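Local coordinates for particle-associated lyase (Acinetobacter bacteriophage AP22, PDB 4Y9V), which probably cleaves the capsular polysaccharide of Acinetobacter baumannii as a trimeric, pectin-lyase-like phage tailspike, at residues Arg540-Leu546 / Ile595-Ala601; Thr572-Glu576 / Val609-Phe614; Leu583-Val589 / Ala601-Lys607. All coordinates share one frame; numbering follows the deposited sequence.

Contact 1: Arg540-Leu546 / Ile595-Ala601; sequences RANVINL and IDQVRPA. With SO4 (sulfate ion), chain L.
In the antiparallel three-stranded sheet of the Ig-like region, Arg540-Leu546 runs along one edge of the middle strand, and Arg540 and Arg599 share a sulfate. Arg599 reaches across the pair with CG anti to its backbone N (chi1 -167°). The rest of its chain is extended, and Arg599 NE gives Ala541 O a nearly straight bond of 2.8 Å in the guanidinium plane. Arg599 NH1 lies over the face of the Arg540 guanidinium, 3.7 Å from Arg540 CZ, with the planes 36° apart. The sulfate, probably from the crystallisation liquor, bridges the two. Sulfate O4 accepts from Arg540 NH2 at 2.8 Å and from Arg599 NH2 at 3.1 Å, and O2 accepts from Arg540 NE. Arg540 NH1 bonds to Trp569 O of the second subunit and Arg599 NH1 to Ser568 OG of the same subunit. Further along, Gln597 NE2 donates to Asn545 OD1 at 2.9 Å, and Val543 CG2 rests 3.6 Å from Gln597 CD. On the opposite face Ile544 CD1 meets Pro600 CD at 3.7 Å, near Trp618. Ile544 and Val598 exchange both backbone bonds. The edge strand thus pairs in two short antiparallel ladders offset by one residue, with a loop at 541-543 between them.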
loop_
_atom_site.group_PDB
_atom_site.type_symbol
_atom_site.label_atom_id
_atom_site.label_comp_id
_atom_site.label_asym_id
_atom_site.label_seq_id
_atom_site.Cartn_x
_atom_site.Cartn_y
_atom_site.Cartn_z
ATOM N N ARG A 540 31.430 36.779 -19.551
ATOM C CA ARG A 540 30.383 35.826 -19.849
ATOM C C ARG A 540 30.864 34.423 -19.585
ATOM O O ARG A 540 31.946 34.049 -20.063
ATOM C CB ARG A 540 29.943 35.949 -21.307
ATOM C CG ARG A 540 29.699 37.426 -21.693
ATOM C CD ARG A 540 28.948 37.592 -23.043
ATOM N NE ARG A 540 29.746 37.087 -24.163
ATOM C CZ ARG A 540 29.342 37.239 -25.420
ATOM N NH1 ARG A 540 28.207 37.871 -25.682
ATOM N NH2 ARG A 540 30.084 36.752 -26.402
ATOM N N ALA A 541 30.085 33.608 -18.863
ATOM C CA ALA A 541 30.359 32.194 -18.851
ATOM C C ALA A 541 30.166 31.634 -20.265
ATOM O O ALA A 541 29.393 32.172 -21.060
ATOM C CB ALA A 541 29.395 31.495 -17.907
ATOM N N ASN A 542 30.829 30.522 -20.579
ATOM C CA ASN A 542 30.481 29.807 -21.765
ATOM C C ASN A 542 29.027 29.326 -21.644
ATOM O O ASN A 542 28.519 29.074 -20.548
ATOM C CB ASN A 542 31.372 28.586 -22.004
ATOM C CG ASN A 542 32.821 28.894 -22.280
ATOM O OD1 ASN A 542 33.263 30.045 -22.481
ATOM N ND2 ASN A 542 33.563 27.862 -22.263
ATOM N N VAL A 543 28.362 29.161 -22.786
ATOM C CA VAL A 543 26.989 28.651 -22.762
ATOM C C VAL A 543 26.953 27.318 -22.045
ATOM O O VAL A 543 27.843 26.454 -22.183
ATOM C CB VAL A 543 26.419 28.588 -24.184
ATOM C CG1 VAL A 543 27.079 27.528 -25.051
ATOM C CG2 VAL A 543 24.912 28.330 -24.151
ATOM N N ILE A 544 25.908 27.153 -21.256
ATOM C CA ILE A 544 25.654 25.949 -20.474
ATOM C C ILE A 544 24.544 25.162 -21.132
ATOM O O ILE A 544 23.430 25.671 -21.335
ATOM C CB ILE A 544 25.295 26.335 -19.043
ATOM C CG1 ILE A 544 26.411 27.169 -18.407
ATOM C CG2 ILE A 544 24.958 25.120 -18.223
ATOM C CD1 ILE A 544 26.070 27.637 -17.049
ATOM N N ASN A 545 24.837 23.909 -21.499
ATOM C CA ASN A 545 23.877 22.999 -22.056
ATOM C C ASN A 545 23.224 22.195 -20.943
ATOM O O ASN A 545 23.884 21.507 -20.174
ATOM C CB ASN A 545 24.592 22.026 -22.991
ATOM C CG ASN A 545 25.086 22.793 -24.211
ATOM O OD1 ASN A 545 24.285 23.333 -25.005
ATOM N ND2 ASN A 545 26.381 22.930 -24.344
ATOM N N LEU A 546 21.915 22.331 -20.817
ATOM C CA LEU A 546 21.182 21.746 -19.715
ATOM C C LEU A 546 20.977 20.239 -19.936
ATOM O O LEU A 546 20.605 19.790 -21.012
ATOM C CB LEU A 546 19.811 22.413 -19.602
ATOM C CG LEU A 546 19.850 23.935 -19.360
ATOM C CD1 LEU A 546 18.433 24.467 -19.409
ATOM C CD2 LEU A 546 20.605 24.274 -18.083
ATOM N N ILE A 595 15.648 26.539 -25.050
ATOM C CA ILE A 595 15.024 25.392 -24.360
ATOM C C ILE A 595 15.993 24.556 -23.572
ATOM O O ILE A 595 15.609 23.918 -22.607
ATOM C CB ILE A 595 14.241 24.496 -25.295
ATOM C CG1 ILE A 595 15.015 23.932 -26.459
ATOM C CG2 ILE A 595 13.016 25.182 -25.794
ATOM C CD1 ILE A 595 13.917 23.157 -27.258
ATOM N N ASP A 596 17.232 24.543 -24.096
ATOM C CA ASP A 596 18.297 23.665 -23.677
ATOM C C ASP A 596 19.532 24.443 -23.194
ATOM O O ASP A 596 20.567 23.758 -23.001
ATOM C CB ASP A 596 18.623 22.705 -24.843
ATOM C CG ASP A 596 19.209 23.368 -26.073
ATOM O OD1 ASP A 596 18.930 24.555 -26.321
ATOM O OD2 ASP A 596 20.023 22.788 -26.848
ATOM N N GLN A 597 19.529 25.771 -22.968
ATOM C CA GLN A 597 20.763 26.520 -22.699
ATOM C C GLN A 597 20.460 27.742 -21.844
ATOM O O GLN A 597 19.424 28.397 -21.969
ATOM C CB GLN A 597 21.412 27.034 -23.994
ATOM C CG GLN A 597 21.907 25.896 -24.882
ATOM C CD GLN A 597 22.599 26.430 -26.104
ATOM O OE1 GLN A 597 22.223 27.451 -26.669
ATOM N NE2 GLN A 597 23.652 25.705 -26.506
ATOM N N VAL A 598 21.459 28.058 -20.993
ATOM C CA VAL A 598 21.529 29.341 -20.296
ATOM C C VAL A 598 22.941 29.889 -20.443
ATOM O O VAL A 598 23.861 29.137 -20.827
ATOM C CB VAL A 598 21.117 29.248 -18.820
ATOM C CG1 VAL A 598 19.672 28.729 -18.692
ATOM C CG2 VAL A 598 22.054 28.382 -18.004
ATOM N N ARG A 599 23.156 31.141 -20.109
ATOM C CA ARG A 599 24.492 31.728 -20.230
ATOM C C ARG A 599 24.658 32.868 -19.266
ATOM O O ARG A 599 24.539 34.065 -19.621
ATOM C CB ARG A 599 24.809 32.154 -21.676
ATOM C CG ARG A 599 26.302 32.446 -21.825
ATOM C CD ARG A 599 26.643 32.922 -23.256
ATOM N NE ARG A 599 28.084 33.026 -23.362
ATOM C CZ ARG A 599 28.718 33.414 -24.470
ATOM N NH1 ARG A 599 28.059 33.817 -25.519
ATOM N NH2 ARG A 599 30.026 33.392 -24.479
ATOM N N PRO A 600 24.969 32.573 -17.996
ATOM C CA PRO A 600 25.177 33.638 -17.016
ATOM C C PRO A 600 26.344 34.551 -17.426
ATOM O O PRO A 600 27.314 34.102 -18.013
ATOM C CB PRO A 600 25.553 32.838 -15.761
ATOM C CG PRO A 600 25.131 31.483 -15.993
ATOM C CD PRO A 600 25.141 31.225 -17.422
ATOM N N ALA A 601 26.197 35.818 -17.053
ATOM C CA ALA A 601 27.236 36.812 -17.339
ATOM C C ALA A 601 27.158 37.933 -16.326
ATOM O O ALA A 601 26.158 38.113 -15.640
ATOM C CB ALA A 601 27.050 37.354 -18.764
HETATM S S SO4 L . 33.180 35.386 -24.891
HETATM O O1 SO4 L . 34.268 36.202 -25.504
HETATM O O2 SO4 L . 32.485 36.185 -23.841
HETATM O O3 SO4 L . 33.795 34.176 -24.247
HETATM O O4 SO4 L . 32.219 34.946 -25.974
HETATM O O HOH W 1 32.179 32.774 -22.580
HETATM O O HOH W 2 22.482 22.455 -26.558
HETATM O O HOH W 3 21.977 21.627 -25.421
#

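Contact 2: Thr572-Glu576 / Val609-Phe614; sequences TFFNE and VTPKTF
Glu576 OE2 takes two hydrogen bonds here. Thr610 OG1 donates to Glu576 OE2 at 2.7 Å, on the anti lone pair, and a water that also accepts from Val609 N donates to it. A bend at chi2 (78°) swings the carboxylate to Thr610 and Val609. Its other oxygen, OE1, forms a salt bridge with Arg584, so both carboxylate oxygens have partners. Lys612 makes the second polar link. Lys612 NZ donates to Phe573 O at 2.8 Å and to a water that also lies close to Thr572 O. The same chain passes over one face of the Phe573 ring, running the opposite way to that side chain. Lys612 CD makes a CH-pi contact 3.9 Å from the Phe573 ring centroid. Lys612 NZ adds a cation-pi contact, 4.6 Å from the Phe573 ring centroid. The ammonium group therefore meets both the carbonyl and the ring of one residue. Thr613 O approaches the edge of this ring, 3.7 Å from Phe573 CZ. Phe574 and Phe614 form a T-shaped pair, with the edge of Phe574 toward the face of Phe614. Their centroids are 5.4 Å apart and their planes stand at 87°. Trp569 stacks on Phe573 and meets Phe574 edge-to-face. The loop 572-576 thus packs on the loop leading into strand 613-623 and on its first residues, while Phe614 also touches strands 597-604 and 518-531.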
loop_
_atom_site.group_PDB
_atom_site.type_symbol
_atom_site.label_atom_id
_atom_site.label_comp_id
_atom_site.label_asym_id
_atom_site.label_seq_id
_atom_site.Cartn_x
_atom_site.Cartn_y
_atom_site.Cartn_z
ATOM N N THR A 572 36.709 46.514 -2.108
ATOM C CA THR A 572 38.059 46.349 -2.660
ATOM C C THR A 572 38.175 45.220 -3.644
ATOM O O THR A 572 39.150 45.118 -4.399
ATOM C CB THR A 572 39.168 46.174 -1.576
ATOM O OG1 THR A 572 39.063 44.902 -0.965
ATOM C CG2 THR A 572 39.115 47.310 -0.540
ATOM N N PHE A 573 37.229 44.257 -3.672
ATOM C CA PHE A 573 37.414 43.115 -4.548
ATOM C C PHE A 573 37.409 43.561 -6.029
ATOM O O PHE A 573 38.243 43.078 -6.804
ATOM C CB PHE A 573 36.357 42.009 -4.287
ATOM C CG PHE A 573 36.665 40.753 -5.017
ATOM C CD1 PHE A 573 37.648 39.887 -4.554
ATOM C CD2 PHE A 573 36.008 40.411 -6.178
ATOM C CE1 PHE A 573 37.931 38.733 -5.233
ATOM C CE2 PHE A 573 36.312 39.244 -6.862
ATOM C CZ PHE A 573 37.294 38.403 -6.380
ATOM N N PHE A 574 36.479 44.437 -6.395
ATOM C CA PHE A 574 36.332 44.872 -7.765
ATOM C C PHE A 574 36.839 46.300 -8.027
ATOM O O PHE A 574 36.671 46.792 -9.137
ATOM C CB PHE A 574 34.870 44.770 -8.241
ATOM C CG PHE A 574 34.408 43.319 -8.372
ATOM C CD1 PHE A 574 34.989 42.463 -9.280
ATOM C CD2 PHE A 574 33.368 42.833 -7.579
ATOM C CE1 PHE A 574 34.562 41.154 -9.429
ATOM C CE2 PHE A 574 32.960 41.513 -7.706
ATOM C CZ PHE A 574 33.528 40.685 -8.631
ATOM N N ASN A 575 37.469 46.917 -7.019
ATOM C CA ASN A 575 37.980 48.278 -7.182
ATOM C C ASN A 575 39.410 48.382 -6.690
ATOM O O ASN A 575 39.730 48.017 -5.569
ATOM C CB ASN A 575 37.105 49.291 -6.377
ATOM C CG ASN A 575 35.765 49.388 -7.037
ATOM O OD1 ASN A 575 35.589 50.099 -8.043
ATOM N ND2 ASN A 575 34.802 48.586 -6.574
ATOM N N GLU A 576 40.222 48.989 -7.580
ATOM C CA GLU A 576 41.647 49.234 -7.293
ATOM C C GLU A 576 41.821 50.304 -6.215
ATOM O O GLU A 576 42.778 50.236 -5.432
ATOM C CB GLU A 576 42.318 49.697 -8.588
ATOM C CG GLU A 576 42.354 48.559 -9.631
ATOM C CD GLU A 576 41.064 48.263 -10.397
ATOM O OE1 GLU A 576 40.196 49.141 -10.506
ATOM O OE2 GLU A 576 40.932 47.179 -10.918
ATOM N N VAL A 609 39.957 46.539 -15.222
ATOM C CA VAL A 609 41.369 46.837 -15.162
ATOM C C VAL A 609 42.158 45.671 -14.592
ATOM O O VAL A 609 43.275 45.427 -15.029
ATOM C CB VAL A 609 41.584 48.139 -14.381
ATOM C CG1 VAL A 609 43.076 48.360 -14.075
ATOM C CG2 VAL A 609 41.009 49.339 -15.097
ATOM N N THR A 610 41.623 44.969 -13.592
ATOM C CA THR A 610 42.317 43.905 -12.903
ATOM C C THR A 610 41.521 42.620 -13.056
ATOM O O THR A 610 40.353 42.572 -12.589
ATOM C CB THR A 610 42.420 44.228 -11.381
ATOM O OG1 THR A 610 43.052 45.496 -11.213
ATOM C CG2 THR A 610 43.218 43.220 -10.590
ATOM N N PRO A 611 42.057 41.587 -13.630
ATOM C CA PRO A 611 41.340 40.288 -13.710
ATOM C C PRO A 611 40.960 39.804 -12.297
ATOM O O PRO A 611 41.766 39.883 -11.366
ATOM C CB PRO A 611 42.364 39.345 -14.352
ATOM C CG PRO A 611 43.181 40.273 -15.229
ATOM C CD PRO A 611 43.374 41.494 -14.334
ATOM N N LYS A 612 39.754 39.243 -12.204
ATOM C CA LYS A 612 39.227 38.656 -10.987
ATOM C C LYS A 612 38.504 37.341 -11.297
ATOM O O LYS A 612 37.783 37.279 -12.283
ATOM C CB LYS A 612 38.197 39.572 -10.297
ATOM C CG LYS A 612 38.753 40.851 -9.727
ATOM C CD LYS A 612 39.495 40.691 -8.466
ATOM C CE LYS A 612 40.578 41.740 -8.252
ATOM N NZ LYS A 612 40.746 41.923 -6.787
ATOM N N THR A 613 38.682 36.353 -10.415
ATOM C CA THR A 613 38.009 35.060 -10.533
ATOM C C THR A 613 36.906 34.978 -9.492
ATOM O O THR A 613 37.131 35.278 -8.292
ATOM C CB THR A 613 39.025 33.904 -10.358
ATOM O OG1 THR A 613 40.033 34.014 -11.361
ATOM C CG2 THR A 613 38.354 32.556 -10.439
ATOM N N PHE A 614 35.702 34.582 -9.920
ATOM C CA PHE A 614 34.536 34.561 -9.033
ATOM C C PHE A 614 33.499 33.632 -9.629
ATOM O O PHE A 614 33.667 33.123 -10.737
ATOM C CB PHE A 614 34.031 35.986 -8.767
ATOM C CG PHE A 614 33.679 36.731 -10.065
ATOM C CD1 PHE A 614 32.416 36.638 -10.591
ATOM C CD2 PHE A 614 34.636 37.490 -10.697
ATOM C CE1 PHE A 614 32.118 37.298 -11.781
ATOM C CE2 PHE A 614 34.341 38.150 -11.875
ATOM C CZ PHE A 614 33.074 38.053 -12.414
HETATM O O HOH W 4 40.690 44.918 -6.707
HETATM O O HOH W 5 39.110 46.138 -12.589
#

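Contact 3: Leu583-Val589 / Ala601-Lys607; sequences LRTPTPV and AILWNKK. Unlike the reference sequence in segment 601-607: Ile602 (reference Val).
Arg584 lies where the beta hairpin of strands 586-594 and 597-604 opens at its end away from the turn. Its CB sits beside the Lys606 chain. Arg584 CG, anti to the backbone N (chi1 -175°), comes 3.7 Å from Trp604 CE3, and CD touches both the rim of that ring and Lys606 O. A bend at chi3 then turns the head group along the 606-607 backbone. Arg584 NE donates to Lys606 O at 3.0 Å from above the carbonyl plane. NH2 donates to Lys607 O and to a water shared with Lys606 NZ. NH1 donates to Phe574 O. The Lys606 side chain crosses that of Arg584 at about a right angle. Its CD and CE lie over one guanidinium face, toward the rim, with Lys606 CD 3.7 Å from Arg584 NH2. The Asn605 amide spans the separating chains. ND2 donates to Leu583 O in a nearly straight bond, and OD1 accepts from Thr585 N, so the side chain does the work of a backbone pairing. Regular antiparallel bonds follow at Thr587-Leu603 and Val589-Ala601. On one side of the ladder Pro586 CB packs 3.7 Å from both Ile602 CG2 and Trp604 CZ3. On the other, Val589 CG1 meets Leu603 CD1 at 3.8 Å. Here Val589 packs on Val560 of the second subunit and Leu603 on Pro586 of the second subunit, while Pro586 packs on Leu603 of the third. Thr587 OG1 bonds to Thr585 OG1 of the second subunit. Within the chain, a water accepts from Thr587 OG1 and donates to Thr585 O at 2.8 Å.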
loop_
_atom_site.group_PDB
_atom_site.type_symbol
_atom_site.label_atom_id
_atom_site.label_comp_id
_atom_site.label_asym_id
_atom_site.label_seq_id
_atom_site.Cartn_x
_atom_site.Cartn_y
_atom_site.Cartn_z
ATOM N N LEU A 583 32.113 53.360 -8.394
ATOM C CA LEU A 583 32.712 52.086 -8.021
ATOM C C LEU A 583 32.216 51.012 -8.996
ATOM O O LEU A 583 31.040 50.958 -9.334
ATOM C CB LEU A 583 32.298 51.713 -6.624
ATOM C CG LEU A 583 32.873 52.639 -5.538
ATOM C CD1 LEU A 583 31.954 52.715 -4.355
ATOM C CD2 LEU A 583 34.310 52.250 -5.198
ATOM N N ARG A 584 33.163 50.160 -9.436
ATOM C CA ARG A 584 32.838 49.023 -10.282
ATOM C C ARG A 584 32.035 47.977 -9.486
ATOM O O ARG A 584 32.428 47.624 -8.386
ATOM C CB ARG A 584 34.139 48.404 -10.773
ATOM C CG ARG A 584 33.945 47.261 -11.767
ATOM C CD ARG A 584 35.247 46.740 -12.284
ATOM N NE ARG A 584 36.024 47.685 -13.086
ATOM C CZ ARG A 584 37.047 48.427 -12.649
ATOM N NH1 ARG A 584 37.429 48.459 -11.361
ATOM N NH2 ARG A 584 37.684 49.194 -13.513
ATOM N N THR A 585 30.957 47.507 -10.134
ATOM C CA THR A 585 30.162 46.424 -9.533
ATOM C C THR A 585 29.801 45.434 -10.636
ATOM O O THR A 585 29.758 45.786 -11.826
ATOM C CB THR A 585 28.909 46.864 -8.793
ATOM O OG1 THR A 585 28.025 47.235 -9.822
ATOM C CG2 THR A 585 29.108 48.050 -7.871
ATOM N N PRO A 586 29.551 44.173 -10.260
ATOM C CA PRO A 586 29.226 43.143 -11.249
ATOM C C PRO A 586 27.722 42.953 -11.407
ATOM O O PRO A 586 27.083 42.284 -10.592
ATOM C CB PRO A 586 29.843 41.910 -10.591
ATOM C CG PRO A 586 29.672 42.128 -9.123
ATOM C CD PRO A 586 29.877 43.592 -8.952
ATOM N N THR A 587 27.084 43.526 -12.446
ATOM C CA THR A 587 25.640 43.322 -12.598
ATOM C C THR A 587 25.378 41.943 -13.197
ATOM O O THR A 587 25.812 41.675 -14.325
ATOM C CB THR A 587 25.047 44.402 -13.516
ATOM O OG1 THR A 587 25.201 45.697 -12.923
ATOM C CG2 THR A 587 23.551 44.142 -13.747
ATOM N N PRO A 588 24.677 41.064 -12.484
ATOM C CA PRO A 588 24.457 39.713 -13.002
ATOM C C PRO A 588 23.276 39.689 -13.978
ATOM O O PRO A 588 22.249 40.318 -13.699
ATOM C CB PRO A 588 24.132 38.905 -11.731
ATOM C CG PRO A 588 23.416 39.921 -10.829
ATOM C CD PRO A 588 24.118 41.250 -11.126
ATOM N N VAL A 589 23.424 38.942 -15.059
ATOM C CA VAL A 589 22.391 38.795 -16.063
ATOM C C VAL A 589 22.407 37.400 -16.638
ATOM O O VAL A 589 23.429 36.705 -16.599
ATOM C CB VAL A 589 22.547 39.807 -17.242
ATOM C CG1 VAL A 589 22.616 41.242 -16.717
ATOM C CG2 VAL A 589 23.790 39.497 -18.090
ATOM N N ALA A 601 26.197 35.818 -17.053
ATOM C CA ALA A 601 27.236 36.812 -17.339
ATOM C C ALA A 601 27.158 37.933 -16.326
ATOM O O ALA A 601 26.158 38.113 -15.640
ATOM C CB ALA A 601 27.050 37.354 -18.764
ATOM N N ILE A 602 28.227 38.736 -16.311
ATOM C CA ILE A 602 28.258 40.022 -15.653
ATOM C C ILE A 602 28.374 41.113 -16.702
ATOM O O ILE A 602 29.188 41.010 -17.632
ATOM C CB ILE A 602 29.549 40.121 -14.739
ATOM C CG1 ILE A 602 29.449 39.165 -13.592
ATOM C CG2 ILE A 602 29.779 41.555 -14.285
ATOM C CD1 ILE A 602 28.116 39.382 -13.000
ATOM N N LEU A 603 27.592 42.170 -16.513
ATOM C CA LEU A 603 27.754 43.434 -17.245
ATOM C C LEU A 603 28.438 44.422 -16.282
ATOM O O LEU A 603 27.948 44.650 -15.168
ATOM C CB LEU A 603 26.438 43.980 -17.727
ATOM C CG LEU A 603 25.672 43.091 -18.719
ATOM C CD1 LEU A 603 24.347 43.697 -19.072
ATOM C CD2 LEU A 603 26.458 42.833 -19.974
ATOM N N TRP A 604 29.553 44.982 -16.704
ATOM C CA TRP A 604 30.322 45.902 -15.881
ATOM C C TRP A 604 29.877 47.341 -16.101
ATOM O O TRP A 604 29.657 47.748 -17.265
ATOM C CB TRP A 604 31.835 45.791 -16.208
ATOM C CG TRP A 604 32.375 44.424 -15.960
ATOM C CD1 TRP A 604 32.719 43.500 -16.898
ATOM C CD2 TRP A 604 32.635 43.826 -14.671
ATOM N NE1 TRP A 604 33.175 42.342 -16.285
ATOM C CE2 TRP A 604 33.120 42.524 -14.933
ATOM C CE3 TRP A 604 32.485 44.243 -13.365
ATOM C CZ2 TRP A 604 33.466 41.638 -13.896
ATOM C CZ3 TRP A 604 32.822 43.380 -12.321
ATOM C CH2 TRP A 604 33.307 42.087 -12.618
ATOM N N ASN A 605 29.833 48.130 -15.059
ATOM C CA ASN A 605 29.615 49.573 -15.209
ATOM C C ASN A 605 30.877 50.338 -15.553
ATOM O O ASN A 605 30.779 51.481 -15.990
ATOM C CB ASN A 605 28.915 50.169 -13.971
ATOM C CG ASN A 605 29.711 49.989 -12.691
ATOM O OD1 ASN A 605 30.434 49.009 -12.508
ATOM N ND2 ASN A 605 29.543 50.943 -11.776
ATOM N N LYS A 606 32.053 49.791 -15.390
ATOM C CA LYS A 606 33.251 50.427 -15.971
ATOM C C LYS A 606 34.170 49.232 -16.230
ATOM O O LYS A 606 34.293 48.274 -15.457
ATOM C CB LYS A 606 33.852 51.550 -15.142
ATOM C CG LYS A 606 34.346 51.114 -13.803
ATOM C CD LYS A 606 35.379 52.070 -13.265
ATOM C CE LYS A 606 35.619 52.120 -11.796
ATOM N NZ LYS A 606 36.505 53.259 -11.356
ATOM N N LYS A 607 34.828 49.347 -17.379
ATOM C CA LYS A 607 35.555 48.256 -17.971
ATOM C C LYS A 607 36.653 47.794 -17.014
ATOM O O LYS A 607 37.266 48.563 -16.265
ATOM C CB LYS A 607 36.120 48.582 -19.344
ATOM C CG LYS A 607 37.340 49.340 -19.471
ATOM C CD LYS A 607 37.731 49.568 -20.933
ATOM C CE LYS A 607 38.870 50.612 -20.959
ATOM N NZ LYS A 607 39.289 50.791 -22.354
HETATM O O HOH W 6 38.692 51.814 -12.530
HETATM O O HOH W 7 27.519 46.933 -12.961
#

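From the N-terminal side, strand 538-545 comes first and waits 49 residues for its partner: contact 1 closes that loop when strand 597-604 returns beside it. Loop 572-576 lies within it and pairs later, with 609-614, so contacts 1 and 2 cross. Contact 3 is the shortest closure, joining the two strands of a hairpin, and it falls wholly between the segments of contact 2. It also crosses contact 1, and the two share Ala601 on the middle strand of one sheet. Contacts 2 and 3 touch, through Asn575 OD1 to Arg584 N and Phe574 against Trp604. Contact 2 ties loop 572-576 to the start of strand 613-623, and this touch links both to the sheet.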